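Local coordinates for protein 3-phytase (Klebsiella pneumoniae, PDB 2WNH) that is a histidine acid phosphatase that probably hydrolyses phytate (inositol hexakisphosphate), releasing phosphate from the 3-position, at residues R145-V150 and V191-S196; T139-A144 and V255-Q260; L80-A83 and E89-Y92. The protein carries 3 engineered substitutions. All coordinates share one frame; numbering follows the deposited sequence. Where two conformers were deposited one is given.

Interaction 3 comes first along the chain and closes before the others open; both segments of interaction 1 fall between the two segments of interaction 2. Interactions 1 and 2 are close neighbours, their centres about 10 Å apart, and both use helix 143-154: interaction 2 sets the start of that helix against helix 256-274, while interaction 1 packs its next turns on strand 191-193. Together they knit three distant parts of the sequence into one mainly helical region. Interaction 3 lies about 44 Å from interaction 1 and 37 Å from interaction 2, centre to centre, at the start of strand 91-95 of the large mixed sheet, across the chain's centre from interaction 1.

Interaction 1: R145-V150 and V191-S196; sequences RQLAAV and VEQSKS
Leu147 and Val191 form the apolar centre of this contact, with Leu147 CD1 3.7 Å from Val191 CG1. Val150, one turn further along the helix, brings its CG1 to 4.0 Å from the same Val191 CG1, so a single methyl group is met by two helix residues. That branch of Val191 stands opposite the backbone N (chi1 -170°), the rotation that places it between the two.

Gln193 takes part through its aliphatic and amide atoms, running extended across the flank of Leu147: its NE2 comes within 3.6 Å of Leu147 CB, and its CG within 4.2 Å of Leu147 CD1. The contact with Leu147 is packing; the hydrogen-bond partners of the Gln193 amide nitrogen are Pro143 O, at the start of the helix, and Thr199 OG1 on the adjoining strand. Gln146 OE1 also bonds to Thr199 OG1, a second polar tie between helix and hairpin.

The contact buries 232 Å² in total. Segments 145-150 and 191-193 approach to 9.5 Å between axes, and their angle of 166° makes them nearly antiparallel. Val150 and Val191 also touch Thr199 and Ile201, so the helix packs on a two-stranded antiparallel hairpin, strands 191-193 and 199-201.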
# COMPACT_ATOMS: atom_id res chain seq x y z
N ARG B 145 45.21 -37.11 -7.64
CA ARG B 145 45.35 -36.33 -6.41
C ARG B 145 44.07 -36.40 -5.58
O ARG B 145 44.12 -36.56 -4.36
CB ARG B 145 45.65 -34.86 -6.75
CG ARG B 145 47.07 -34.57 -7.24
CD ARG B 145 48.12 -34.66 -6.09
NE ARG B 145 47.93 -33.66 -5.04
CZ ARG B 145 47.43 -33.90 -3.82
NH1 ARG B 145 47.07 -35.12 -3.45
NH2 ARG B 145 47.31 -32.89 -2.97
N GLN B 146 42.92 -36.30 -6.25
CA GLN B 146 41.65 -36.37 -5.52
C GLN B 146 41.44 -37.72 -4.85
O GLN B 146 40.97 -37.78 -3.72
CB GLN B 146 40.47 -36.04 -6.42
CG GLN B 146 39.18 -35.78 -5.63
CD GLN B 146 38.06 -35.37 -6.54
OE1 GLN B 146 37.63 -36.15 -7.40
NE2 GLN B 146 37.57 -34.13 -6.36
N LEU B 147 41.84 -38.80 -5.52
CA LEU B 147 41.80 -40.14 -4.92
C LEU B 147 42.61 -40.21 -3.61
O LEU B 147 42.11 -40.69 -2.59
CB LEU B 147 42.31 -41.17 -5.93
CG LEU B 147 42.26 -42.65 -5.52
CD1 LEU B 147 40.84 -43.09 -5.16
CD2 LEU B 147 42.78 -43.46 -6.70
N ALA B 148 43.84 -39.73 -3.66
CA ALA B 148 44.70 -39.67 -2.48
C ALA B 148 44.10 -38.85 -1.35
O ALA B 148 44.07 -39.27 -0.20
CB ALA B 148 46.07 -39.09 -2.87
N ALA B 149 43.64 -37.64 -1.70
CA ALA B 149 43.05 -36.70 -0.74
C ALA B 149 41.83 -37.25 -0.01
O ALA B 149 41.74 -37.12 1.21
CB ALA B 149 42.69 -35.39 -1.48
N VAL B 150 40.89 -37.84 -0.76
CA VAL B 150 39.69 -38.44 -0.18
C VAL B 150 40.07 -39.63 0.70
O VAL B 150 39.59 -39.76 1.83
CB VAL B 150 38.66 -38.86 -1.28
CG1 VAL B 150 37.46 -39.58 -0.70
CG2 VAL B 150 38.19 -37.62 -2.06
N VAL B 191 36.10 -45.98 -1.57
CA VAL B 191 36.38 -44.86 -2.47
C VAL B 191 36.35 -45.34 -3.92
O VAL B 191 37.06 -46.28 -4.30
CB VAL B 191 37.71 -44.18 -2.12
CG1 VAL B 191 37.87 -42.89 -2.89
CG2 VAL B 191 37.78 -43.91 -0.62
N GLU B 192 35.50 -44.70 -4.72
CA GLU B 192 35.34 -45.05 -6.13
C GLU B 192 35.58 -43.83 -7.03
O GLU B 192 35.39 -42.70 -6.59
CB GLU B 192 33.94 -45.61 -6.37
CG GLU B 192 33.65 -46.82 -5.49
CD GLU B 192 32.36 -47.52 -5.87
OE1 GLU B 192 31.37 -46.83 -6.20
OE2 GLU B 192 32.34 -48.77 -5.82
N GLN B 193 35.99 -44.07 -8.27
CA GLN B 193 36.13 -42.99 -9.26
C GLN B 193 35.35 -43.31 -10.52
O GLN B 193 35.41 -44.43 -11.03
CB GLN B 193 37.60 -42.73 -9.60
CG GLN B 193 38.43 -42.20 -8.47
CD GLN B 193 39.67 -41.46 -8.97
OE1 GLN B 193 40.40 -41.95 -9.85
NE2 GLN B 193 39.90 -40.26 -8.43
N SER B 194 34.62 -42.32 -11.04
CA SER B 194 33.88 -42.46 -12.29
C SER B 194 34.84 -42.34 -13.46
O SER B 194 36.01 -41.97 -13.27
CB SER B 194 32.79 -41.40 -12.40
OG SER B 194 33.35 -40.12 -12.65
N LYS B 195 34.36 -42.62 -14.66
CA LYS B 195 35.22 -42.54 -15.84
C LYS B 195 35.69 -41.11 -16.11
O LYS B 195 36.75 -40.91 -16.69
CB LYS B 195 34.57 -43.20 -17.06
CG LYS B 195 33.87 -42.26 -18.03
CD LYS B 195 33.66 -42.95 -19.37
CE LYS B 195 34.22 -42.11 -20.52
NZ LYS B 195 33.80 -40.68 -20.47
N SER B 196 34.91 -40.12 -15.67
CA SER B 196 35.33 -38.71 -15.73
C SER B 196 36.27 -38.32 -14.57
O SER B 196 36.83 -37.22 -14.57
CB SER B 196 34.11 -37.78 -15.79
OG SER B 196 33.30 -37.89 -14.63

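Interaction 2: T139-A144 and V255-Q260; sequences TQTDPA and VLYTAQ
Tyr257 meets Asp142 through a single direct hydrogen bond: Asp142 N donates to Tyr257 OH over 2.9 Å, and the N-H...O angle of 177° makes it almost straight. The donor lies at the edge of the phenol ring, close to its plane. A backbone amide near the surface is therefore satisfied by a side chain from a segment more than a hundred residues further along the chain.

Beside this bond, Thr141 packs obliquely against the same ring. Its CB and CG2 each lie 3.8 Å from Tyr257 CE2, while Thr141 CA comes to 3.7 Å from Tyr257 OH. The hydroxyl of Thr141 sits between its own backbone N and carbonyl carbon (chi1 53°), which leaves the methyl branch to face the helix; the same methyl, Thr141 CG2, also reaches to 4.2 Å from Thr258 CA. Here the two backbones come nearest, with the CA atoms of Thr141 and Thr258 6.6 Å apart.

In the next shell, helix 143-154 holds both residues of the second segment: Arg145 engages the Tyr257 ring in a cation-pi interaction, and Gln146 NE2 bonds to Thr258 OG1. Tyr257 itself projects from the first turn of helix 256-274, which Val255 precedes as N-cap residue. On the other segment, Asp142 stands at the N-cap of helix 143-154; in the conformer given, Ala144 N donates to the anti lone pair of Asp142 OD1 at 3.0 Å.

In that conformer the carboxylate caps the helix while the amide of the same residue is taken by the tyrosine. The arrangement is the N-cap loop of helix 143-154 set against the first turn of helix 256-274, with the tyrosine of the second helix bonded to the amide of the N-cap residue of the first.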
# COMPACT_ATOMS: atom_id res chain seq x y z
N THR B 139 40.91 -24.90 -13.04
CA THR B 139 40.17 -25.16 -11.82
C THR B 139 39.69 -26.63 -11.71
O THR B 139 38.93 -26.98 -10.80
CB THR B 139 38.99 -24.13 -11.68
OG1 THR B 139 38.19 -24.15 -12.87
CG2 THR B 139 39.54 -22.72 -11.49
N GLN B 140 40.15 -27.48 -12.63
CA GLN B 140 39.80 -28.90 -12.58
C GLN B 140 40.72 -29.65 -11.65
O GLN B 140 41.92 -29.37 -11.60
CB GLN B 140 39.92 -29.52 -13.97
CG GLN B 140 38.74 -29.23 -14.86
CD GLN B 140 39.04 -29.46 -16.31
OE1 GLN B 140 40.21 -29.51 -16.72
NE2 GLN B 140 38.00 -29.60 -17.12
N THR B 141 40.17 -30.62 -10.92
CA THR B 141 40.99 -31.51 -10.09
C THR B 141 41.70 -32.54 -10.97
O THR B 141 41.25 -32.84 -12.09
CB THR B 141 40.15 -32.28 -9.07
OG1 THR B 141 39.09 -32.95 -9.76
CG2 THR B 141 39.55 -31.33 -8.01
N ASP B 142 42.80 -33.09 -10.46
CA ASP B 142 43.40 -34.27 -11.07
C ASP B 142 42.90 -35.50 -10.33
O ASP B 142 43.04 -35.56 -9.11
CB ASP B 142 44.93 -34.23 -11.11
CG ASP B 142 45.49 -35.34 -11.99
OD1 ASP B 142 45.40 -36.52 -11.58
OD2 ASP B 142 45.99 -35.03 -13.10
N PRO B 143 42.29 -36.46 -11.05
CA PRO B 143 41.73 -37.66 -10.41
C PRO B 143 42.70 -38.38 -9.44
O PRO B 143 42.28 -38.84 -8.36
CB PRO B 143 41.33 -38.54 -11.60
CG PRO B 143 41.07 -37.56 -12.72
CD PRO B 143 42.08 -36.46 -12.51
N ALA B 144 43.98 -38.45 -9.80
CA ALA B 144 44.97 -39.14 -8.95
C ALA B 144 45.18 -38.45 -7.62
O ALA B 144 45.30 -39.09 -6.59
CB ALA B 144 46.30 -39.26 -9.67
N VAL B 255 36.89 -31.62 1.37
CA VAL B 255 38.28 -32.10 1.28
C VAL B 255 39.12 -30.93 0.75
O VAL B 255 38.84 -30.41 -0.32
CB VAL B 255 38.38 -33.32 0.32
CG1 VAL B 255 39.85 -33.70 0.07
CG2 VAL B 255 37.62 -34.53 0.91
N LEU B 256 40.14 -30.54 1.51
CA LEU B 256 40.93 -29.34 1.20
C LEU B 256 41.43 -29.29 -0.24
O LEU B 256 41.25 -28.29 -0.93
CB LEU B 256 42.10 -29.19 2.17
CG LEU B 256 42.86 -27.87 2.02
CD1 LEU B 256 41.92 -26.66 2.22
CD2 LEU B 256 44.00 -27.81 3.00
N TYR B 257 42.07 -30.36 -0.70
CA TYR B 257 42.53 -30.40 -2.09
C TYR B 257 41.44 -29.99 -3.08
O TYR B 257 41.66 -29.13 -3.97
CB TYR B 257 43.11 -31.80 -2.48
CG TYR B 257 43.37 -31.89 -3.98
CD1 TYR B 257 44.48 -31.28 -4.56
CD2 TYR B 257 42.48 -32.56 -4.82
CE1 TYR B 257 44.69 -31.32 -5.93
CE2 TYR B 257 42.68 -32.60 -6.19
CZ TYR B 257 43.81 -31.99 -6.74
OH TYR B 257 44.05 -31.99 -8.09
N THR B 258 40.28 -30.64 -2.94
CA THR B 258 39.17 -30.44 -3.88
C THR B 258 38.69 -28.99 -3.78
O THR B 258 38.45 -28.35 -4.81
CB THR B 258 38.02 -31.40 -3.57
OG1 THR B 258 38.47 -32.76 -3.74
CG2 THR B 258 36.81 -31.15 -4.48
N ALA B 259 38.56 -28.51 -2.55
CA ALA B 259 38.08 -27.13 -2.33
C ALA B 259 39.07 -26.12 -2.91
O ALA B 259 38.67 -25.09 -3.47
CB ALA B 259 37.86 -26.89 -0.85
N GLN B 260 40.36 -26.40 -2.79
CA GLN B 260 41.38 -25.50 -3.35
C GLN B 260 41.30 -25.45 -4.87
O GLN B 260 41.33 -24.37 -5.47
CB GLN B 260 42.77 -25.93 -2.87
CG GLN B 260 43.05 -25.56 -1.44
CD GLN B 260 44.41 -26.02 -0.97
OE1 GLN B 260 44.81 -27.17 -1.23
NE2 GLN B 260 45.12 -25.17 -0.25

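Interaction 3: L80-A83 and E89-Y92; sequences LLQA and ESIY
Gln82 reaches Ser90 through a side chain bent at its second torsion. From CB the chain turns into the position between backbone N and carbonyl carbon, then bends sharply at the next bond (chi2 -93°), and these turns carry the amide over to the serine. Gln82 CD arrives 3.2 Å from Ser90 OG. At the tip, Gln82 OE1 accepts a hydrogen bond of 2.7 Å from Ser90 OG. The C=O...O angle is 101° and the donor is tilted 27° from the carbonyl plane, so the serine oxygen approaches the carbonyl from the side. The other tip atom, NE2, donates to Ser7 O of the second subunit.

Ser90 OG has a second role, accepting from Thr87 N in the intervening loop, so one hydroxyl is used both as donor and as acceptor. Leu81 adds an apolar flank, its CD2 4.2 Å from Ser90 CB.

The 115 Å² contact closes the short connection between helix 58-77 and strand 91-95, a loop that also holds Cys85, disulfide-bonded to Cys116. Leu81 rests on Tyr75 and Arg76 of that helix and on Trp284 of strand 284-289, the parallel neighbour of strand 91-95.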
# COMPACT_ATOMS: atom_id res chain seq x y z
N LEU B 80 22.03 1.30 3.33
CA LEU B 80 22.83 0.85 2.20
C LEU B 80 22.11 1.09 0.86
O LEU B 80 22.70 1.54 -0.13
CB LEU B 80 23.15 -0.64 2.34
CG LEU B 80 24.00 -1.22 1.21
CD1 LEU B 80 25.48 -0.77 1.29
CD2 LEU B 80 23.90 -2.73 1.23
N LEU B 81 20.82 0.75 0.86
CA LEU B 81 19.98 0.88 -0.33
C LEU B 81 19.03 2.05 -0.20
O LEU B 81 18.63 2.42 0.91
CB LEU B 81 19.11 -0.37 -0.53
CG LEU B 81 19.94 -1.66 -0.70
CD1 LEU B 81 19.03 -2.91 -0.66
CD2 LEU B 81 20.82 -1.60 -1.94
N GLN B 82 18.65 2.57 -1.37
CA GLN B 82 17.65 3.63 -1.48
C GLN B 82 16.24 3.13 -1.23
O GLN B 82 15.92 1.95 -1.42
CB GLN B 82 17.73 4.32 -2.86
CG GLN B 82 17.42 3.43 -4.08
CD GLN B 82 18.65 2.81 -4.70
OE1 GLN B 82 19.30 1.96 -4.09
NE2 GLN B 82 18.98 3.23 -5.92
N ALA B 83 15.37 4.04 -0.81
CA ALA B 83 13.94 3.77 -0.82
C ALA B 83 13.51 3.53 -2.28
O ALA B 83 14.11 4.09 -3.22
CB ALA B 83 13.20 4.98 -0.23
N GLU B 89 23.72 0.97 -9.70
CA GLU B 89 24.63 1.11 -8.55
C GLU B 89 24.22 0.32 -7.28
O GLU B 89 25.05 0.09 -6.39
CB GLU B 89 24.78 2.61 -8.25
CG GLU B 89 25.87 2.98 -7.25
CD GLU B 89 25.90 4.48 -6.99
OE1 GLU B 89 25.24 5.25 -7.72
OE2 GLU B 89 26.59 4.87 -6.03
N SER B 90 22.97 -0.13 -7.22
CA SER B 90 22.43 -0.77 -6.03
C SER B 90 22.87 -2.23 -5.95
O SER B 90 23.26 -2.69 -4.89
CB SER B 90 20.90 -0.76 -6.04
OG SER B 90 20.36 0.55 -6.11
N ILE B 91 22.73 -2.96 -7.06
CA ILE B 91 22.92 -4.42 -7.06
C ILE B 91 23.39 -4.94 -8.41
O ILE B 91 23.04 -4.38 -9.47
CB ILE B 91 21.60 -5.15 -6.61
CG1 ILE B 91 21.82 -6.67 -6.32
CG2 ILE B 91 20.46 -4.91 -7.62
CD1 ILE B 91 20.60 -7.31 -5.70
N TYR B 92 24.21 -5.99 -8.36
CA TYR B 92 24.53 -6.79 -9.54
C TYR B 92 24.31 -8.23 -9.16
O TYR B 92 24.87 -8.70 -8.16
CB TYR B 92 25.98 -6.57 -10.04
CG TYR B 92 26.27 -7.30 -11.33
CD1 TYR B 92 25.86 -6.78 -12.56
CD2 TYR B 92 26.93 -8.54 -11.33
CE1 TYR B 92 26.11 -7.47 -13.76
CE2 TYR B 92 27.20 -9.21 -12.52
CZ TYR B 92 26.78 -8.68 -13.72
OH TYR B 92 27.04 -9.40 -14.89